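Local coordinates for protein metallopeptidase containing co-catalytic metalloactive site (Shewanella denitrificans OS217, PDB 3B2Y) that probably acts as a zinc-dependent metallocarboxypeptidase of the M14 family, hydrolysing its substrates at a metal site occupied here by nickel, at residues A[46-56]-A[147-158]. Residues are numbered along the deposited sequence; the frame is centred on the assembly and turned at random.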
ATOM      1  N   LEU A  46      -8.857  -1.291  13.695  1.00 30.74           N
ATOM      2  CA  LEU A  46      -9.957  -1.875  12.864  1.00 31.21           C
ATOM      3  C   LEU A  46     -10.173  -3.347  13.181  1.00 35.66           C
ATOM      4  O   LEU A  46     -11.233  -3.878  12.921  1.00 34.77           O
ATOM      5  CB  LEU A  46      -9.695  -1.755  11.353  1.00 32.55           C
ATOM      6  CG  LEU A  46      -9.394  -0.357  10.781  1.00 30.92           C
ATOM      7  CD1 LEU A  46      -9.436  -0.256   9.295  1.00 42.17           C
ATOM      8  CD2 LEU A  46     -10.369   0.648  11.459  1.00 33.61           C
ATOM      9  N   GLY A  47      -9.217  -3.959  13.863  1.00 29.88           N
ATOM     10  CA  GLY A  47      -9.319  -5.344  14.246  1.00 32.28           C
ATOM     11  C   GLY A  47      -7.959  -5.851  14.643  1.00 32.59           C
ATOM     12  O   GLY A  47      -6.943  -5.174  14.479  1.00 30.07           O
ATOM     13  N   SER A  48      -7.940  -7.106  15.040  1.00 27.08           N
ATOM     14  CA  SER A  48      -6.706  -7.754  15.490  1.00 26.34           C
ATOM     15  C   SER A  48      -6.765  -9.242  15.260  1.00 28.78           C
ATOM     16  O   SER A  48      -7.842  -9.831  15.359  1.00 25.79           O
ATOM     17  CB  SER A  48      -6.407  -7.376  16.953  1.00 28.45           C
ATOM     18  OG  SER A  48      -7.033  -8.102  17.949  1.00 43.10           O
ATOM     19  N   VAL A  49      -5.627  -9.850  14.923  1.00 27.35           N
ATOM     20  CA  VAL A  49      -5.531 -11.271  14.756  1.00 29.54           C
ATOM     21  C   VAL A  49      -4.179 -11.720  15.308  1.00 31.92           C
ATOM     22  O   VAL A  49      -3.174 -11.034  15.099  1.00 28.40           O
ATOM     23  CB  VAL A  49      -5.692 -11.645  13.257  1.00 34.80           C
ATOM     24  CG1 VAL A  49      -4.695 -10.986  12.444  1.00 46.46           C
ATOM     25  CG2 VAL A  49      -5.684 -13.210  13.087  1.00 45.13           C
ATOM     26  N   ASP A  50      -4.177 -12.822  16.057  1.00 32.84           N
ATOM     27  CA  ASP A  50      -2.961 -13.396  16.624  1.00 33.67           C
ATOM     28  C   ASP A  50      -2.228 -12.350  17.445  1.00 32.69           C
ATOM     29  O   ASP A  50      -1.006 -12.298  17.444  1.00 34.72           O
ATOM     30  CB  ASP A  50      -2.072 -13.989  15.529  1.00 32.53           C
ATOM     31  CG  ASP A  50      -2.575 -15.312  15.012  1.00 46.50           C
ATOM     32  OD1 ASP A  50      -3.517 -15.901  15.621  1.00 43.47           O
ATOM     33  OD2 ASP A  50      -1.991 -15.811  14.022  1.00 40.45           O
ATOM     34  N   SER A  51      -3.005 -11.523  18.150  1.00 33.08           N
ATOM     35  CA  SER A  51      -2.513 -10.447  19.034  1.00 32.81           C
ATOM     36  C   SER A  51      -1.970  -9.198  18.336  1.00 34.65           C
ATOM     37  O   SER A  51      -1.503  -8.274  19.000  1.00 33.89           O
ATOM     38  CB  SER A  51      -1.477 -10.998  20.027  1.00 38.64           C
ATOM     39  OG  SER A  51      -2.108 -11.632  21.161  1.00 46.86           O
ATOM     40  N   PHE A  52      -1.999  -9.160  17.002  1.00 27.60           N
ATOM     41  CA  PHE A  52      -1.525  -8.027  16.224  1.00 27.29           C
ATOM     42  C   PHE A  52      -2.658  -7.147  15.724  1.00 30.24           C
ATOM     43  O   PHE A  52      -3.545  -7.616  15.038  1.00 30.39           O
ATOM     44  CB  PHE A  52      -0.765  -8.493  14.996  1.00 26.12           C
ATOM     45  CG  PHE A  52       0.339  -9.453  15.264  1.00 28.44           C
ATOM     46  CD1 PHE A  52       1.432  -9.068  15.999  1.00 35.61           C
ATOM     47  CD2 PHE A  52       0.283 -10.749  14.757  1.00 30.74           C
ATOM     48  CE1 PHE A  52       2.473  -9.956  16.265  1.00 40.64           C
ATOM     49  CE2 PHE A  52       1.317 -11.632  15.012  1.00 37.63           C
ATOM     50  CZ  PHE A  52       2.403 -11.235  15.787  1.00 34.69           C
ATOM     51  N   ALA A  53      -2.594  -5.872  16.043  1.00 32.40           N
ATOM     52  CA  ALA A  53      -3.611  -4.914  15.641  1.00 33.12           C
ATOM     53  C   ALA A  53      -3.499  -4.524  14.201  1.00 33.82           C
ATOM     54  O   ALA A  53      -2.400  -4.394  13.632  1.00 32.86           O
ATOM     55  CB  ALA A  53      -3.564  -3.674  16.533  1.00 37.59           C
ATOM     56  N   ILE A  54      -4.653  -4.329  13.589  1.00 31.63           N
ATOM     57  CA  ILE A  54      -4.758  -3.776  12.247  1.00 30.48           C
ATOM     58  C   ILE A  54      -5.290  -2.358  12.422  1.00 30.33           C
ATOM     59  O   ILE A  54      -6.479  -2.141  12.698  1.00 29.52           O
ATOM     60  CB  ILE A  54      -5.688  -4.598  11.319  1.00 28.82           C
ATOM     61  CG1 ILE A  54      -5.068  -6.011  11.162  1.00 38.89           C
ATOM     62  CG2 ILE A  54      -5.866  -3.838  10.001  1.00 31.99           C
ATOM     63  CD1 ILE A  54      -6.051  -7.058  10.750  1.00 43.24           C
ATOM     64  N   ASN A  55      -4.372  -1.394  12.331  1.00 29.30           N
ATOM     65  CA  ASN A  55      -4.619  -0.021  12.692  1.00 30.02           C
ATOM     66  C   ASN A  55      -4.736   0.876  11.467  1.00 30.50           C
ATOM     67  O   ASN A  55      -3.941   0.771  10.490  1.00 29.17           O
ATOM     68  CB  ASN A  55      -3.486   0.427  13.592  1.00 32.94           C
ATOM     69  CG  ASN A  55      -3.539  -0.237  14.957  1.00 34.03           C
ATOM     70  OD1 ASN A  55      -4.618  -0.494  15.506  1.00 31.02           O
ATOM     71  ND2 ASN A  55      -2.394  -0.491  15.510  1.00 38.38           N
ATOM     72  N   LEU A  56      -5.675   1.799  11.565  1.00 28.86           N
ATOM     73  CA  LEU A  56      -5.728   2.952  10.647  1.00 31.07           C
ATOM     74  C   LEU A  56      -5.223   4.160  11.431  1.00 32.46           C
ATOM     75  O   LEU A  56      -5.677   4.386  12.573  1.00 31.91           O
ATOM     76  CB  LEU A  56      -7.151   3.214  10.240  1.00 31.52           C
ATOM     77  CG  LEU A  56      -7.462   4.365   9.295  1.00 31.88           C
ATOM     78  CD1 LEU A  56      -6.846   4.175   7.946  1.00 29.49           C
ATOM     79  CD2 LEU A  56      -8.975   4.570   9.192  1.00 36.14           C
ATOM     80  N   GLU A 147      -9.201 -10.562   7.519  1.00 32.26           N
ATOM     81  CA  GLU A 147      -8.777  -9.151   7.484  1.00 32.61           C
ATOM     82  C   GLU A 147      -9.681  -8.310   6.583  1.00 32.31           C
ATOM     83  O   GLU A 147     -10.073  -7.223   6.983  1.00 29.95           O
ATOM     84  CB  GLU A 147      -7.314  -8.982   7.070  1.00 36.27           C
ATOM     85  CG  GLU A 147      -6.290  -9.773   7.944  1.00 42.17           C
ATOM     86  CD  GLU A 147      -6.222 -11.275   7.635  1.00 41.52           C
ATOM     87  OE1 GLU A 147      -6.858 -11.670   6.640  1.00 39.87           O
ATOM     88  OE2 GLU A 147      -5.569 -12.064   8.402  1.00 44.75           O
ATOM     89  N   GLY A 148     -10.010  -8.812   5.399  1.00 30.18           N
ATOM     90  CA  GLY A 148     -10.977  -8.152   4.527  1.00 31.16           C
ATOM     91  C   GLY A 148     -12.326  -7.894   5.170  1.00 28.81           C
ATOM     92  O   GLY A 148     -12.940  -6.856   4.991  1.00 29.67           O
ATOM     93  N   LYS A 149     -12.853  -8.888   5.857  1.00 26.70           N
ATOM     94  CA  LYS A 149     -14.088  -8.697   6.557  1.00 30.67           C
ATOM     95  C   LYS A 149     -13.994  -7.579   7.608  1.00 30.89           C
ATOM     96  O   LYS A 149     -14.964  -6.823   7.804  1.00 33.15           O
ATOM     97  CB  LYS A 149     -14.529  -9.999   7.207  1.00 32.66           C
ATOM     98  CG  LYS A 149     -14.914 -11.032   6.176  1.00 25.73           C
ATOM     99  CD  LYS A 149     -15.202 -12.399   6.848  1.00 33.33           C
ATOM    100  CE  LYS A 149     -15.778 -13.382   5.783  1.00 35.05           C
ATOM    101  NZ  LYS A 149     -14.716 -13.897   4.965  1.00 44.55           N
ATOM    102  N   LEU A 150     -12.863  -7.503   8.310  1.00 29.46           N
ATOM    103  CA  LEU A 150     -12.690  -6.489   9.361  1.00 30.34           C
ATOM    104  C   LEU A 150     -12.595  -5.104   8.734  1.00 29.39           C
ATOM    105  O   LEU A 150     -13.129  -4.147   9.246  1.00 33.48           O
ATOM    106  CB  LEU A 150     -11.424  -6.751  10.185  1.00 32.60           C
ATOM    107  CG  LEU A 150     -11.365  -8.078  10.971  1.00 37.39           C
ATOM    108  CD1 LEU A 150      -9.916  -8.335  11.546  1.00 37.31           C
ATOM    109  CD2 LEU A 150     -12.530  -8.116  12.107  1.00 33.51           C
ATOM    110  N   LEU A 151     -11.920  -4.994   7.599  1.00 30.33           N
ATOM    111  CA  LEU A 151     -11.938  -3.757   6.819  1.00 27.82           C
ATOM    112  C   LEU A 151     -13.310  -3.340   6.314  1.00 29.52           C
ATOM    113  O   LEU A 151     -13.692  -2.180   6.405  1.00 30.17           O
ATOM    114  CB  LEU A 151     -10.973  -3.862   5.622  1.00 28.55           C
ATOM    115  CG  LEU A 151      -9.479  -3.934   5.924  1.00 30.42           C
ATOM    116  CD1 LEU A 151      -8.781  -3.888   4.633  1.00 31.75           C
ATOM    117  CD2 LEU A 151      -8.957  -2.823   6.797  1.00 33.13           C
ATOM    118  N   LEU A 152     -14.086  -4.307   5.863  1.00 27.92           N
ATOM    119  CA  LEU A 152     -15.437  -4.060   5.377  1.00 30.55           C
ATOM    120  C   LEU A 152     -16.396  -3.600   6.496  1.00 32.44           C
ATOM    121  O   LEU A 152     -17.378  -2.876   6.226  1.00 33.14           O
ATOM    122  CB  LEU A 152     -15.927  -5.283   4.590  1.00 28.49           C
ATOM    123  CG  LEU A 152     -15.399  -5.485   3.162  1.00 32.45           C
ATOM    124  CD1 LEU A 152     -15.904  -6.800   2.573  1.00 40.67           C
ATOM    125  CD2 LEU A 152     -15.808  -4.280   2.222  1.00 38.45           C
ATOM    126  N   GLU A 153     -16.128  -3.976   7.750  1.00 29.43           N
ATOM    127  CA  GLU A 153     -16.861  -3.481   8.945  1.00 32.71           C
ATOM    128  C   GLU A 153     -16.652  -1.973   9.134  1.00 33.49           C
ATOM    129  O   GLU A 153     -17.430  -1.348   9.820  1.00 38.04           O
ATOM    130  CB  GLU A 153     -16.431  -4.226  10.231  1.00 35.12           C
ATOM    131  CG  GLU A 153     -16.913  -5.689  10.335  1.00 41.40           C
ATOM    132  CD  GLU A 153     -16.709  -6.337  11.750  1.00 44.70           C
ATOM    133  OE1 GLU A 153     -15.747  -5.955  12.475  1.00 46.84           O
ATOM    134  OE2 GLU A 153     -17.533  -7.219  12.149  1.00 58.68           O
ATOM    135  N   HIS A 154     -15.613  -1.421   8.497  1.00 30.41           N
ATOM    136  CA  HIS A 154     -15.233  -0.006   8.572  1.00 31.18           C
ATOM    137  C   HIS A 154     -15.241   0.578   7.181  1.00 29.41           C
ATOM    138  O   HIS A 154     -14.541   1.544   6.872  1.00 29.45           O
ATOM    139  CB  HIS A 154     -13.854   0.084   9.199  1.00 31.10           C
ATOM    140  CG  HIS A 154     -13.835  -0.409  10.603  1.00 31.61           C
ATOM    141  ND1 HIS A 154     -13.531  -1.717  10.943  1.00 36.93           N
ATOM    142  CD2 HIS A 154     -14.167   0.210  11.754  1.00 37.94           C
ATOM    143  CE1 HIS A 154     -13.635  -1.859  12.249  1.00 44.01           C
ATOM    144  NE2 HIS A 154     -13.995  -0.700  12.766  1.00 46.25           N
ATOM    145  N   ALA A 155     -16.095   0.043   6.327  1.00 28.31           N
ATOM    146  CA  ALA A 155     -16.068   0.493   4.912  1.00 27.51           C
ATOM    147  C   ALA A 155     -16.296   2.014   4.781  1.00 32.16           C
ATOM    148  O   ALA A 155     -15.663   2.715   3.993  1.00 34.43           O
ATOM    149  CB  ALA A 155     -17.117  -0.219   4.159  1.00 32.24           C
ATOM    150  N   GLN A 156     -17.279   2.518   5.473  1.00 30.37           N
ATOM    151  CA  GLN A 156     -17.628   3.928   5.319  1.00 35.81           C
ATOM    152  C   GLN A 156     -16.458   4.814   5.702  1.00 29.06           C
ATOM    153  O   GLN A 156     -16.226   5.816   5.086  1.00 31.68           O
ATOM    154  CB  GLN A 156     -18.811   4.248   6.194  1.00 32.05           C
ATOM    155  CG  GLN A 156     -19.570   5.494   5.764  1.00 47.77           C
ATOM    156  CD  GLN A 156     -21.068   5.232   5.728  1.00 63.00           C
ATOM    157  OE1 GLN A 156     -21.712   5.046   6.775  1.00 68.93           O
ATOM    158  NE2 GLN A 156     -21.627   5.181   4.516  1.00 61.60           N
ATOM    159  N   LEU A 157     -15.765   4.433   6.763  1.00 32.20           N
ATOM    160  CA  LEU A 157     -14.598   5.168   7.262  1.00 31.15           C
ATOM    161  C   LEU A 157     -13.504   5.117   6.174  1.00 33.14           C
ATOM    162  O   LEU A 157     -12.887   6.136   5.852  1.00 32.35           O
ATOM    163  CB  LEU A 157     -14.143   4.565   8.561  1.00 33.21           C
ATOM    164  CG  LEU A 157     -12.885   5.143   9.175  1.00 32.29           C
ATOM    165  CD1 LEU A 157     -13.173   6.546   9.651  1.00 34.18           C
ATOM    166  CD2 LEU A 157     -12.383   4.230  10.241  1.00 31.79           C
ATOM    167  N   LEU A 158     -13.308   3.962   5.540  1.00 30.45           N
ATOM    168  CA  LEU A 158     -12.254   3.820   4.549  1.00 31.03           C
ATOM    169  C   LEU A 158     -12.574   4.576   3.241  1.00 27.34           C
ATOM    170  O   LEU A 158     -11.675   5.100   2.591  1.00 30.22           O
ATOM    171  CB  LEU A 158     -11.994   2.351   4.243  1.00 27.29           C
ATOM    172  CG  LEU A 158     -11.333   1.712   5.473  1.00 30.23           C
ATOM    173  CD1 LEU A 158     -11.349   0.178   5.291  1.00 34.25           C
ATOM    174  CD2 LEU A 158      -9.920   2.257   5.758  1.00 32.27           C
TER
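Leu46 lays its CD2 methyl over one face of the His154 imidazole, 3.8 Å from the ring centroid and 13° off the normal, a CH-pi contact. At the ring edge, in plane, His154 ND1 donates to Leu150 O at 3.0 Å; the N-H...O angle of 165° makes this a straight bond back to the preceding helical turn. His154 CE1 meets Leu46 O at 3.2 Å. Replacing His154 by alanine removes both ring contacts and would probably leave Leu46 CD2 without a surface to rest on and Leu150 O without its side-chain donor. His154 occupies the N-cap position of helix 155-161, where the chain turns out of helix 146-152. Across from it, the hairpin of strands 42-49 and 52-58 carries a classic beta bulge, Leu46 and Gly47 both facing Ile54. Strand 46-49 runs nearly antiparallel to helix 147-152 (159°), 7.7 Å between axes, and the missing side chain of Gly47 makes room for Leu150: a CB there would clash with CD1. Leu150 CD1 also lies 4.1 Å from Ile54 CD1. With CG beside its backbone N, Leu46 divides its two methyls, CD2 to the ring and Leu46 CD1 to Leu151 CD2 at 3.6 Å; both leucines also touch Leu106 of the central sheet. Farther along, Leu56 and Leu157 meet tip to tip through their CD2 methyls, 3.6 Å apart.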